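Local coordinates for YceI-like domain protein (Burkholderia cenocepacia BC7, PDB 5IXH) that probably captures lipophilic molecules, antibiotics among them, in the manner of a lipocalin, and here holds octaprenyl diphosphate with its isoprenoid tail inside the beta barrel, at residues A31-D36 and F156-T161; N95-L100 and A106-V111; L100-K105 and L128-S133; G140-K143 and I147-D150. All coordinates share one frame; numbering follows the deposited sequence.

Interaction 1. Residues A31-D36 and F156-T161; sequences AQVKFD and FHLVAT. With OTP ((2E,6E,10E,14E,18E,22E,26E)-3,7,11,15,19,23,27,31-octamethyldotriaconta-2,6,10,14,18,22,26,30-octaenyl trihydrogen diphosphate), chain C.
Leu-158 sends its CD2 methyl between two residues of the other segment, lying 4.3 Å from CB of Ala-31 and 4.4 Å from CG2 of Val-33. The example illustrates how strands that are not hydrogen-bonded to each other can still meet through their inward-pointing side chains, with a ligand completing the packing. The close part of the contact lies on the lipid side. The same Leu-158 CD2 approaches methyl C8 of the octaprenyl chain to 3.4 Å. Val-33 divides its branches: with CG1 anti to the backbone N (chi1 -180°), that methyl reaches terminal methyl C1 of the lipid at 3.5 Å, while CG2 is left to Leu-158. Two phenyl rings receive the chain on a face. C3 sits 3.4 Å above the plane of Phe-35, displaced toward the rim, whereas C10 lies 4.0 Å above the centre of the Phe-156 ring. Phe-124 packs against Val-33, Phe-35 and Leu-158.

Away from the lipid the contact soon slackens. CB of Ala-160 points toward the other segment, yet its nearest atom there, CB of Val-33, is 5.3 Å away, and Gln-32 and Lys-34 carry their polar chains to the exposed outer surface. Strand 10-15 pairs with both parent strands, 22-34 and 151-160, while 31-34 and 156-160, not paired with each other, meet through side chains alone. Inward apolar side chains lining a long ligand pocket are what is expected of the lipocalin-like beta barrel of a YceI-like protein, and here they enclose the isoprenoid tail.

Interaction 2. Residues N95-L100 and A106-V111; sequences NVTGKL and AETVTV. With OTP ((2E,6E,10E,14E,18E,22E,26E)-3,7,11,15,19,23,27,31-octamethyldotriaconta-2,6,10,14,18,22,26,30-octaenyl trihydrogen diphosphate), chain C.
Thr-97 and Thr-110 adopt nearly the same first torsion, chi1 -65° and -64°, which sets each OG1 beside its own backbone N and brings the two hydroxyls within 2.7 Å of each other in a hydrogen bond that either could donate. This is a non-hydrogen-bonded pair of an antiparallel beta hairpin, formed by strands 93-102 and 105-118, and it shows how side chains can supply a polar link where the backbone supplies none. The backbone links come at the alternate pairs: Val-96 with Val-111, Gly-98 with Val-109, and Leu-100 with Glu-107 each exchange two N-H...O bonds. In the first pair the donors stand about 30° out of the carbonyl planes, whereas those of Gly-98 and Val-109 lie close to the C=O direction.

The two faces differ in chemistry. Thr-97, Lys-99, Thr-108 and Thr-110 form the outer one, where CD of Lys-99 rests 4.0 Å from CB of Ala-106. Val-96, Leu-100, Val-109 and Val-111 point to the inner one. CG2 of Val-96 meets lipid carbon C4 at 3.8 Å, and CB of Leu-100 packs 4.0 Å from CG2 of Val-109. Val-111 holds CG1 between its backbone N and carbonyl carbon, which presses that methyl to 3.4 Å from O of Val-96. Near the turn Glu-107 also starts on the inner face, but its end leads away, and OE2 accepts N-H of Thr-108 at 3.0 Å on its anti side.

Interaction 3. Residues L100-K105 and L128-S133; sequences LTIKGK and LPIKRS. With OTP ((2E,6E,10E,14E,18E,22E,26E)-3,7,11,15,19,23,27,31-octamethyldotriaconta-2,6,10,14,18,22,26,30-octaenyl trihydrogen diphosphate), chain C.
Leu-100 meets Leu-128 tip to tip, CD2 to CD2 at 3.9 Å, and the same methyl lies 4.1 Å from CG2 of Ile-130, the side chains of Leu-100 and Ile-130 crossing at about a right angle. One branch thus serves both protein partners, leaving CD1 to reach lipid carbon C17 at 3.7 Å. Leu-128 shares its CD2 in a similar way, since that methyl also stands 3.6 Å from C13 of the lipid.

Beyond Thr-101, Ile-102 is again directed inward. Its CD1 faces CD1 of Ile-130, end to end, at 4.0 Å, a meeting that depends on Ile-130 holding CG1 between its backbone N and carbonyl carbon (chi1 65°). Ile-102 CD1 touches lipid carbon C24 as well, at 3.9 Å. The general principle is that of a beta barrel lumen: strands 93-102 and 121-131 are separated by strand 105-118, which pairs with both, and curvature lets their inner side chains touch across it. Farther along the lipid, CB of Arg-132 packs 3.6 Å from methyl C28, while its NH1 is held by the carbonyls of Val-137 and Gly-138.

Ile-102 also opens a type I' beta turn that ends at Lys-105, with Lys-103 and Gly-104 at its centre, both with positive phi. The extended side chain of Lys-103 takes NZ to the backbone carbonyls of Lys-68, Trp-70 and Asn-136. Lys-105 closes the turn through reciprocal backbone N-H...O bonds with Ile-102.

Interaction 4. Residues G140-K143 and I147-D150; sequences GEWK and IVAD
The indole of Trp-142 presents its six-membered ring to two aliphatic side chains, and both approach obliquely. CG2 of Ile-147 comes to 3.8 Å from CZ3, the side chains crossing at roughly a right angle, and CG2 of Val-148 lies 4.2 Å from CE3. The ring also meets Trp-70, with planes inclined at about 55°. For Trp-142, chi1 -61° sets CG beside the backbone N, and chi2 100° turns the six-membered ring toward Ile-147 and Val-148. The methyl that Ile-147 offers is likewise fixed by rotation: CG2 is anti to the backbone N, while CG1 carries CD1 to 4.0 Å from O of Glu-141.

Here apolar packing supplies the contact, and polar bonds hold the backbone behind it. Lys-143 N bonds to Gly-140 O at 3.1 Å, closing the tight turn that bears the tryptophan. Arg-132 bridges the two segments from outside, its NH2 bonded to the carbonyls of both Trp-142 and Val-148. Asp-150 is tied by OD2 to OG of Ser-133.

The diphosphate end of the lipid, far from the tail buried in the barrel, arrives here and touches both Trp-142 and Ile-147. The arrangement belongs to the loop between strands 121-131 and 151-160, which borders the diphosphate end of the barrel's ligand pocket.

How the interactions relate
The four contacts sample one lipid-filled barrel from end to end. Interactions 1 and 3 are buried and apolar, joining strands that are not neighbours in the sheet; interaction 2 is the partly buried hairpin that supplies the backbone ladder. Interactions 2 and 3 share Leu-100, and Val-111 CG2 of interaction 2 packs 3.7 Å from Phe-156 CZ of interaction 1. Interaction 4 is a partly buried loop contact, about 33 Å between centres from interaction 1, beside the diphosphate instead of the tail. It is also apolar across its segments, but its backbone and Asp-150 are tied by hydrogen bonds to Arg-132 and Ser-133 of interaction 3.

Interaction 1. Residues A31-D36 and F156-T161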
# COMPACT_ATOMS: atom_id res chain seq x y z
N ALA A 31 -10.13 -4.86 -1.55
CA ALA A 31 -9.76 -4.30 -2.83
C ALA A 31 -10.73 -4.77 -3.90
O ALA A 31 -11.31 -5.85 -3.80
CB ALA A 31 -8.33 -4.68 -3.18
N GLN A 32 -10.90 -3.92 -4.91
CA GLN A 32 -11.72 -4.22 -6.08
C GLN A 32 -10.88 -3.89 -7.30
O GLN A 32 -10.22 -2.85 -7.34
CB GLN A 32 -13.00 -3.35 -6.07
CG GLN A 32 -13.59 -3.10 -4.68
CD GLN A 32 -14.93 -2.34 -4.70
OE1 GLN A 32 -15.50 -2.04 -3.64
NE2 GLN A 32 -15.44 -2.04 -5.90
N VAL A 33 -10.88 -4.77 -8.28
CA VAL A 33 -10.15 -4.56 -9.51
C VAL A 33 -11.03 -4.92 -10.70
O VAL A 33 -11.74 -5.93 -10.69
CB VAL A 33 -8.87 -5.40 -9.56
CG1 VAL A 33 -8.13 -5.17 -10.85
CG2 VAL A 33 -7.97 -5.08 -8.38
N LYS A 34 -10.97 -4.10 -11.73
CA LYS A 34 -11.61 -4.39 -12.99
C LYS A 34 -10.53 -4.20 -14.05
O LYS A 34 -10.11 -3.07 -14.28
CB LYS A 34 -12.78 -3.44 -13.23
CG LYS A 34 -13.68 -3.27 -12.02
CD LYS A 34 -14.75 -2.21 -12.26
CE LYS A 34 -15.54 -1.91 -10.98
NZ LYS A 34 -16.51 -0.80 -11.17
N PHE A 35 -10.06 -5.28 -14.66
CA PHE A 35 -8.94 -5.20 -15.58
C PHE A 35 -8.95 -6.24 -16.68
O PHE A 35 -9.01 -7.44 -16.39
CB PHE A 35 -7.61 -5.31 -14.84
CG PHE A 35 -6.41 -5.05 -15.72
CD1 PHE A 35 -6.13 -3.76 -16.11
CD2 PHE A 35 -5.62 -6.08 -16.17
CE1 PHE A 35 -5.04 -3.50 -16.94
CE2 PHE A 35 -4.53 -5.83 -16.99
CZ PHE A 35 -4.25 -4.53 -17.37
N ASP A 36 -8.86 -5.77 -17.92
CA ASP A 36 -8.79 -6.60 -19.10
C ASP A 36 -7.64 -6.04 -19.90
O ASP A 36 -7.71 -4.90 -20.34
CB ASP A 36 -10.08 -6.45 -19.90
CG ASP A 36 -10.09 -7.28 -21.17
OD1 ASP A 36 -9.03 -7.79 -21.57
OD2 ASP A 36 -11.18 -7.40 -21.76
N PHE A 156 2.70 -4.91 -2.63
CA PHE A 156 1.44 -5.60 -2.71
C PHE A 156 1.49 -6.75 -3.70
O PHE A 156 2.18 -6.71 -4.72
CB PHE A 156 0.32 -4.63 -3.07
CG PHE A 156 0.60 -3.83 -4.30
CD1 PHE A 156 0.24 -4.29 -5.55
CD2 PHE A 156 1.26 -2.61 -4.21
CE1 PHE A 156 0.51 -3.54 -6.68
CE2 PHE A 156 1.53 -1.86 -5.32
CZ PHE A 156 1.17 -2.33 -6.56
N HIS A 157 0.70 -7.76 -3.35
CA HIS A 157 0.48 -8.95 -4.16
C HIS A 157 -1.02 -9.18 -4.07
O HIS A 157 -1.50 -9.68 -3.05
CB HIS A 157 1.25 -10.13 -3.58
CG HIS A 157 0.98 -11.44 -4.27
ND1 HIS A 157 1.58 -11.79 -5.46
CD2 HIS A 157 0.22 -12.50 -3.90
CE1 HIS A 157 1.17 -12.99 -5.82
NE2 HIS A 157 0.35 -13.45 -4.89
N LEU A 158 -1.78 -8.80 -5.10
CA LEU A 158 -3.23 -8.95 -5.10
C LEU A 158 -3.62 -10.08 -6.02
O LEU A 158 -3.20 -10.10 -7.18
CB LEU A 158 -3.92 -7.67 -5.58
CG LEU A 158 -3.87 -6.40 -4.75
CD1 LEU A 158 -2.46 -5.89 -4.62
CD2 LEU A 158 -4.75 -5.36 -5.41
N VAL A 159 -4.41 -11.01 -5.51
CA VAL A 159 -4.88 -12.15 -6.28
C VAL A 159 -6.38 -12.01 -6.44
O VAL A 159 -7.10 -11.90 -5.44
CB VAL A 159 -4.57 -13.47 -5.55
CG1 VAL A 159 -5.08 -14.67 -6.36
CG2 VAL A 159 -3.09 -13.61 -5.28
N ALA A 160 -6.84 -11.98 -7.68
CA ALA A 160 -8.26 -11.88 -7.99
C ALA A 160 -8.79 -13.14 -8.62
O ALA A 160 -8.19 -13.67 -9.57
CB ALA A 160 -8.54 -10.67 -8.85
N THR A 161 -9.94 -13.56 -8.10
CA THR A 161 -10.49 -14.91 -8.27
C THR A 161 -9.40 -15.98 -8.12
O THR A 161 -9.27 -16.60 -7.07
CB THR A 161 -11.24 -15.08 -9.59
OG1 THR A 161 -12.46 -14.33 -9.54
CG2 THR A 161 -11.59 -16.54 -9.85
O7 OTP C . 16.71 0.46 18.15
P2 OTP C . 15.68 1.47 17.69
O5 OTP C . 15.42 2.48 18.79
O6 OTP C . 16.18 2.19 16.45
O4 OTP C . 14.33 0.72 17.33
P1 OTP C . 12.93 1.45 17.11
O2 OTP C . 12.25 1.66 18.45
O3 OTP C . 13.13 2.78 16.42
O1 OTP C . 12.04 0.49 16.21
C40 OTP C . 11.43 0.94 15.01
C39 OTP C . 10.42 -0.17 14.70
C37 OTP C . 9.64 -0.19 13.58
C38 OTP C . 8.70 -1.39 13.47
C36 OTP C . 9.65 0.90 12.49
C35 OTP C . 8.19 1.31 12.19
C34 OTP C . 8.01 1.76 10.73
C32 OTP C . 6.74 1.79 10.19
C33 OTP C . 5.52 1.38 11.03
C31 OTP C . 6.53 2.25 8.74
C30 OTP C . 5.41 3.31 8.69
C29 OTP C . 4.44 2.82 7.61
C27 OTP C . 4.06 3.60 6.54
C28 OTP C . 4.52 5.03 6.31
C26 OTP C . 3.11 2.93 5.55
C25 OTP C . 1.97 3.88 5.14
C24 OTP C . 1.24 2.97 4.15
C22 OTP C . -0.06 2.59 4.33
C23 OTP C . -0.92 3.05 5.51
C21 OTP C . -0.64 1.67 3.26
C20 OTP C . -1.39 2.59 2.30
C19 OTP C . -1.51 1.81 0.98
C17 OTP C . -2.71 1.71 0.31
C18 OTP C . -3.97 2.39 0.86
C16 OTP C . -2.83 0.93 -1.01
C15 OTP C . -1.54 0.17 -1.37
C14 OTP C . -1.64 -0.24 -2.85
C12 OTP C . -1.30 0.65 -3.85
C13 OTP C . -0.79 2.07 -3.56
C11 OTP C . -1.41 0.25 -5.32
C10 OTP C . -2.45 -0.85 -5.55
C9 OTP C . -2.63 -0.89 -7.08
C7 OTP C . -3.68 -1.56 -7.66
C8 OTP C . -4.70 -2.31 -6.81
C6 OTP C . -3.78 -1.52 -9.20
C5 OTP C . -4.07 -2.92 -9.75
C4 OTP C . -3.59 -2.87 -11.21
C2 OTP C . -4.42 -2.81 -12.31
C3 OTP C . -3.75 -2.77 -13.69
C1 OTP C . -5.94 -2.80 -12.22

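Interaction 2. Residues N95-L100 and A106-V111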
# COMPACT_ATOMS: atom_id res chain seq x y z
N ASN A 95 1.55 1.28 -15.58
CA ASN A 95 1.66 2.34 -14.60
C ASN A 95 0.26 2.76 -14.18
O ASN A 95 -0.53 3.22 -15.00
CB ASN A 95 2.46 3.51 -15.18
CG ASN A 95 3.93 3.21 -15.26
OD1 ASN A 95 4.54 2.74 -14.28
ND2 ASN A 95 4.51 3.48 -16.41
N VAL A 96 -0.08 2.52 -12.93
CA VAL A 96 -1.41 2.77 -12.40
C VAL A 96 -1.32 4.03 -11.57
O VAL A 96 -0.56 4.09 -10.57
CB VAL A 96 -1.91 1.59 -11.57
CG1 VAL A 96 -3.29 1.87 -11.04
CG2 VAL A 96 -1.95 0.32 -12.43
N THR A 97 -2.11 5.02 -11.94
CA THR A 97 -2.11 6.30 -11.25
C THR A 97 -3.40 6.45 -10.50
O THR A 97 -4.47 6.03 -10.98
CB THR A 97 -1.88 7.45 -12.26
OG1 THR A 97 -0.55 7.28 -12.81
CG2 THR A 97 -1.96 8.80 -11.64
N GLY A 98 -3.32 7.10 -9.35
CA GLY A 98 -4.52 7.38 -8.58
C GLY A 98 -4.22 8.15 -7.32
O GLY A 98 -3.11 8.63 -7.09
N LYS A 99 -5.25 8.27 -6.48
CA LYS A 99 -5.17 9.03 -5.24
C LYS A 99 -4.92 8.12 -4.06
O LYS A 99 -5.72 7.20 -3.81
CB LYS A 99 -6.47 9.79 -5.03
CG LYS A 99 -6.35 10.78 -3.90
CD LYS A 99 -7.67 11.46 -3.56
CE LYS A 99 -8.15 12.33 -4.67
NZ LYS A 99 -9.27 13.18 -4.16
N LEU A 100 -3.83 8.35 -3.36
CA LEU A 100 -3.45 7.64 -2.13
C LEU A 100 -3.72 8.58 -0.97
O LEU A 100 -3.18 9.68 -0.95
CB LEU A 100 -1.98 7.27 -2.18
CG LEU A 100 -1.38 6.55 -0.95
CD1 LEU A 100 -2.08 5.23 -0.71
CD2 LEU A 100 0.09 6.36 -1.11
N ALA A 106 -3.96 13.33 1.13
CA ALA A 106 -4.03 12.77 -0.21
C ALA A 106 -2.86 13.21 -1.09
O ALA A 106 -2.42 14.35 -1.06
CB ALA A 106 -5.35 13.18 -0.86
N GLU A 107 -2.38 12.27 -1.89
CA GLU A 107 -1.41 12.56 -2.92
C GLU A 107 -1.73 11.75 -4.17
O GLU A 107 -2.23 10.64 -4.08
CB GLU A 107 -0.01 12.22 -2.47
CG GLU A 107 1.03 12.70 -3.51
CD GLU A 107 0.95 14.20 -3.80
OE1 GLU A 107 1.59 14.94 -3.03
OE2 GLU A 107 0.27 14.66 -4.77
N THR A 108 -1.44 12.29 -5.35
CA THR A 108 -1.51 11.50 -6.56
C THR A 108 -0.20 10.73 -6.68
O THR A 108 0.89 11.30 -6.56
CB THR A 108 -1.68 12.37 -7.79
OG1 THR A 108 -2.89 13.13 -7.68
CG2 THR A 108 -1.73 11.56 -9.06
N VAL A 109 -0.32 9.42 -6.90
CA VAL A 109 0.82 8.51 -7.01
C VAL A 109 0.70 7.69 -8.27
O VAL A 109 -0.40 7.51 -8.82
CB VAL A 109 0.94 7.59 -5.79
CG1 VAL A 109 1.10 8.41 -4.51
CG2 VAL A 109 -0.24 6.61 -5.73
N THR A 110 1.84 7.22 -8.75
CA THR A 110 1.89 6.35 -9.93
C THR A 110 2.71 5.13 -9.55
O THR A 110 3.82 5.25 -9.06
CB THR A 110 2.52 7.04 -11.14
OG1 THR A 110 1.70 8.14 -11.55
CG2 THR A 110 2.67 6.07 -12.32
N VAL A 111 2.11 3.96 -9.70
CA VAL A 111 2.75 2.73 -9.26
C VAL A 111 2.90 1.76 -10.41
O VAL A 111 1.93 1.48 -11.13
CB VAL A 111 2.02 2.09 -8.09
CG1 VAL A 111 0.65 1.79 -8.40
CG2 VAL A 111 2.73 0.80 -7.59
O7 OTP C . 16.71 0.46 18.15
P2 OTP C . 15.68 1.47 17.69
O5 OTP C . 15.42 2.48 18.79
O6 OTP C . 16.18 2.19 16.45
O4 OTP C . 14.33 0.72 17.33
P1 OTP C . 12.93 1.45 17.11
O2 OTP C . 12.25 1.66 18.45
O3 OTP C . 13.13 2.78 16.42
O1 OTP C . 12.04 0.49 16.21
C40 OTP C . 11.43 0.94 15.01
C39 OTP C . 10.42 -0.17 14.70
C37 OTP C . 9.64 -0.19 13.58
C38 OTP C . 8.70 -1.39 13.47
C36 OTP C . 9.65 0.90 12.49
C35 OTP C . 8.19 1.31 12.19
C34 OTP C . 8.01 1.76 10.73
C32 OTP C . 6.74 1.79 10.19
C33 OTP C . 5.52 1.38 11.03
C31 OTP C . 6.53 2.25 8.74
C30 OTP C . 5.41 3.31 8.69
C29 OTP C . 4.44 2.82 7.61
C27 OTP C . 4.06 3.60 6.54
C28 OTP C . 4.52 5.03 6.31
C26 OTP C . 3.11 2.93 5.55
C25 OTP C . 1.97 3.88 5.14
C24 OTP C . 1.24 2.97 4.15
C22 OTP C . -0.06 2.59 4.33
C23 OTP C . -0.92 3.05 5.51
C21 OTP C . -0.64 1.67 3.26
C20 OTP C . -1.39 2.59 2.30
C19 OTP C . -1.51 1.81 0.98
C17 OTP C . -2.71 1.71 0.31
C18 OTP C . -3.97 2.39 0.86
C16 OTP C . -2.83 0.93 -1.01
C15 OTP C . -1.54 0.17 -1.37
C14 OTP C . -1.64 -0.24 -2.85
C12 OTP C . -1.30 0.65 -3.85
C13 OTP C . -0.79 2.07 -3.56
C11 OTP C . -1.41 0.25 -5.32
C10 OTP C . -2.45 -0.85 -5.55
C9 OTP C . -2.63 -0.89 -7.08
C7 OTP C . -3.68 -1.56 -7.66
C8 OTP C . -4.70 -2.31 -6.81
C6 OTP C . -3.78 -1.52 -9.20
C5 OTP C . -4.07 -2.92 -9.75
C4 OTP C . -3.59 -2.87 -11.21
C2 OTP C . -4.42 -2.81 -12.31
C3 OTP C . -3.75 -2.77 -13.69
C1 OTP C . -5.94 -2.80 -12.22

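Interaction 3. Residues L100-K105 and L128-S133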
# COMPACT_ATOMS: atom_id res chain seq x y z
N LEU A 100 -3.83 8.35 -3.36
CA LEU A 100 -3.45 7.64 -2.13
C LEU A 100 -3.72 8.58 -0.97
O LEU A 100 -3.18 9.68 -0.95
CB LEU A 100 -1.98 7.27 -2.18
CG LEU A 100 -1.38 6.55 -0.95
CD1 LEU A 100 -2.08 5.23 -0.71
CD2 LEU A 100 0.09 6.36 -1.11
N THR A 101 -4.58 8.15 -0.04
CA THR A 101 -4.90 8.93 1.16
C THR A 101 -4.49 8.13 2.38
O THR A 101 -4.97 6.99 2.58
CB THR A 101 -6.38 9.24 1.23
OG1 THR A 101 -6.79 9.86 0.01
CG2 THR A 101 -6.68 10.19 2.39
N ILE A 102 -3.59 8.71 3.18
CA ILE A 102 -3.09 8.10 4.41
C ILE A 102 -3.14 9.19 5.47
O ILE A 102 -2.68 10.31 5.25
CB ILE A 102 -1.62 7.60 4.27
CG1 ILE A 102 -1.48 6.56 3.17
CG2 ILE A 102 -1.11 7.03 5.61
CD1 ILE A 102 -0.06 6.32 2.73
N LYS A 103 -3.71 8.87 6.64
CA LYS A 103 -3.82 9.79 7.74
C LYS A 103 -4.50 11.10 7.27
O LYS A 103 -4.15 12.21 7.64
CB LYS A 103 -2.43 10.02 8.38
CG LYS A 103 -2.42 10.51 9.79
CD LYS A 103 -1.00 10.55 10.38
CE LYS A 103 -0.97 11.16 11.77
NZ LYS A 103 0.37 11.16 12.39
N GLY A 104 -5.50 10.90 6.42
CA GLY A 104 -6.26 12.01 5.90
C GLY A 104 -5.57 12.92 4.90
O GLY A 104 -6.12 13.94 4.49
N LYS A 105 -4.35 12.57 4.48
CA LYS A 105 -3.59 13.35 3.51
C LYS A 105 -3.57 12.63 2.19
O LYS A 105 -3.21 11.47 2.10
CB LYS A 105 -2.16 13.53 4.01
CG LYS A 105 -2.06 14.32 5.30
CD LYS A 105 -2.31 15.80 5.07
CE LYS A 105 -2.34 16.56 6.39
NZ LYS A 105 -1.07 16.38 7.15
N LEU A 128 5.35 0.49 -4.30
CA LEU A 128 5.23 1.94 -4.34
C LEU A 128 6.10 2.56 -3.25
O LEU A 128 5.79 2.39 -2.06
CB LEU A 128 3.78 2.36 -4.10
CG LEU A 128 3.59 3.88 -4.06
CD1 LEU A 128 3.90 4.54 -5.39
CD2 LEU A 128 2.17 4.18 -3.61
N PRO A 129 7.15 3.28 -3.63
CA PRO A 129 7.91 4.00 -2.59
C PRO A 129 7.22 5.32 -2.25
O PRO A 129 6.77 6.05 -3.14
CB PRO A 129 9.26 4.25 -3.25
CG PRO A 129 9.00 4.22 -4.72
CD PRO A 129 7.79 3.35 -4.95
N ILE A 130 7.13 5.59 -0.96
CA ILE A 130 6.61 6.86 -0.49
C ILE A 130 7.52 7.42 0.58
O ILE A 130 8.34 6.70 1.15
CB ILE A 130 5.19 6.73 0.10
CG1 ILE A 130 5.14 5.86 1.37
CG2 ILE A 130 4.21 6.19 -0.98
CD1 ILE A 130 3.85 6.06 2.20
N LYS A 131 7.35 8.70 0.87
CA LYS A 131 7.95 9.31 2.04
C LYS A 131 6.88 9.36 3.13
O LYS A 131 5.84 9.97 2.96
CB LYS A 131 8.41 10.73 1.73
CG LYS A 131 9.58 10.80 0.78
CD LYS A 131 10.03 12.24 0.56
CE LYS A 131 11.46 12.31 0.02
NZ LYS A 131 11.76 11.21 -0.94
N ARG A 132 7.16 8.73 4.26
CA ARG A 132 6.21 8.75 5.38
C ARG A 132 5.90 10.17 5.82
O ARG A 132 4.76 10.46 6.22
CB ARG A 132 6.70 7.89 6.56
CG ARG A 132 7.97 8.38 7.25
CD ARG A 132 8.44 7.37 8.28
NE ARG A 132 9.66 7.82 8.95
CZ ARG A 132 9.69 8.75 9.90
NH1 ARG A 132 8.56 9.32 10.34
NH2 ARG A 132 10.85 9.09 10.43
N SER A 133 6.89 11.05 5.74
CA SER A 133 6.71 12.45 6.14
C SER A 133 5.64 13.17 5.31
O SER A 133 4.98 14.07 5.83
CB SER A 133 8.03 13.23 6.04
OG SER A 133 8.51 13.22 4.70
O7 OTP C . 16.71 0.46 18.15
P2 OTP C . 15.68 1.47 17.69
O5 OTP C . 15.42 2.48 18.79
O6 OTP C . 16.18 2.19 16.45
O4 OTP C . 14.33 0.72 17.33
P1 OTP C . 12.93 1.45 17.11
O2 OTP C . 12.25 1.66 18.45
O3 OTP C . 13.13 2.78 16.42
O1 OTP C . 12.04 0.49 16.21
C40 OTP C . 11.43 0.94 15.01
C39 OTP C . 10.42 -0.17 14.70
C37 OTP C . 9.64 -0.19 13.58
C38 OTP C . 8.70 -1.39 13.47
C36 OTP C . 9.65 0.90 12.49
C35 OTP C . 8.19 1.31 12.19
C34 OTP C . 8.01 1.76 10.73
C32 OTP C . 6.74 1.79 10.19
C33 OTP C . 5.52 1.38 11.03
C31 OTP C . 6.53 2.25 8.74
C30 OTP C . 5.41 3.31 8.69
C29 OTP C . 4.44 2.82 7.61
C27 OTP C . 4.06 3.60 6.54
C28 OTP C . 4.52 5.03 6.31
C26 OTP C . 3.11 2.93 5.55
C25 OTP C . 1.97 3.88 5.14
C24 OTP C . 1.24 2.97 4.15
C22 OTP C . -0.06 2.59 4.33
C23 OTP C . -0.92 3.05 5.51
C21 OTP C . -0.64 1.67 3.26
C20 OTP C . -1.39 2.59 2.30
C19 OTP C . -1.51 1.81 0.98
C17 OTP C . -2.71 1.71 0.31
C18 OTP C . -3.97 2.39 0.86
C16 OTP C . -2.83 0.93 -1.01
C15 OTP C . -1.54 0.17 -1.37
C14 OTP C . -1.64 -0.24 -2.85
C12 OTP C . -1.30 0.65 -3.85
C13 OTP C . -0.79 2.07 -3.56
C11 OTP C . -1.41 0.25 -5.32
C10 OTP C . -2.45 -0.85 -5.55
C9 OTP C . -2.63 -0.89 -7.08
C7 OTP C . -3.68 -1.56 -7.66
C8 OTP C . -4.70 -2.31 -6.81
C6 OTP C . -3.78 -1.52 -9.20
C5 OTP C . -4.07 -2.92 -9.75
C4 OTP C . -3.59 -2.87 -11.21
C2 OTP C . -4.42 -2.81 -12.31
C3 OTP C . -3.75 -2.77 -13.69
C1 OTP C . -5.94 -2.80 -12.22

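Interaction 4. Residues G140-K143 and I147-D150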
# COMPACT_ATOMS: atom_id res chain seq x y z
N GLY A 140 6.37 14.34 15.55
CA GLY A 140 6.92 14.56 16.87
C GLY A 140 8.35 14.07 16.94
O GLY A 140 9.14 14.36 16.05
N GLU A 141 8.70 13.31 17.97
CA GLU A 141 10.05 12.78 18.09
C GLU A 141 10.42 11.85 16.93
O GLU A 141 11.60 11.65 16.64
CB GLU A 141 10.22 12.06 19.42
CG GLU A 141 10.23 13.02 20.59
CD GLU A 141 10.43 12.33 21.91
OE1 GLU A 141 10.36 11.08 21.95
OE2 GLU A 141 10.67 13.03 22.92
N TRP A 142 9.42 11.30 16.24
CA TRP A 142 9.70 10.39 15.16
C TRP A 142 9.96 11.07 13.81
O TRP A 142 10.15 10.39 12.80
CB TRP A 142 8.57 9.37 15.02
CG TRP A 142 8.41 8.56 16.25
CD1 TRP A 142 7.49 8.73 17.23
CD2 TRP A 142 9.24 7.46 16.66
NE1 TRP A 142 7.68 7.80 18.23
CE2 TRP A 142 8.74 7.00 17.90
CE3 TRP A 142 10.34 6.80 16.09
CZ2 TRP A 142 9.32 5.93 18.59
CZ3 TRP A 142 10.91 5.74 16.77
CH2 TRP A 142 10.39 5.31 18.01
N LYS A 143 10.00 12.40 13.77
CA LYS A 143 10.38 13.10 12.53
C LYS A 143 11.82 12.79 12.16
O LYS A 143 12.18 12.85 10.99
CB LYS A 143 10.21 14.62 12.65
CG LYS A 143 8.76 15.08 12.66
CD LYS A 143 8.60 16.59 12.59
CE LYS A 143 9.07 17.28 13.84
NZ LYS A 143 8.81 18.75 13.74
N ILE A 147 16.52 8.04 12.80
CA ILE A 147 15.95 6.98 13.63
C ILE A 147 15.15 5.99 12.77
O ILE A 147 15.44 4.81 12.79
CB ILE A 147 15.02 7.52 14.74
CG1 ILE A 147 15.75 8.51 15.64
CG2 ILE A 147 14.46 6.36 15.56
CD1 ILE A 147 14.83 9.21 16.63
N VAL A 148 14.13 6.47 12.07
CA VAL A 148 13.43 5.66 11.08
C VAL A 148 13.49 6.43 9.77
O VAL A 148 13.12 7.60 9.72
CB VAL A 148 11.93 5.44 11.45
CG1 VAL A 148 11.18 4.67 10.36
CG2 VAL A 148 11.83 4.73 12.80
N ALA A 149 14.00 5.80 8.72
CA ALA A 149 14.14 6.48 7.43
C ALA A 149 12.79 7.00 6.93
O ALA A 149 11.74 6.48 7.27
CB ALA A 149 14.74 5.55 6.39
N ASP A 150 12.83 8.04 6.12
CA ASP A 150 11.62 8.62 5.57
C ASP A 150 11.02 7.70 4.51
O ASP A 150 9.81 7.48 4.47
CB ASP A 150 11.92 9.99 4.96
CG ASP A 150 10.70 10.88 4.87
OD1 ASP A 150 9.57 10.41 5.16
OD2 ASP A 150 10.86 12.05 4.48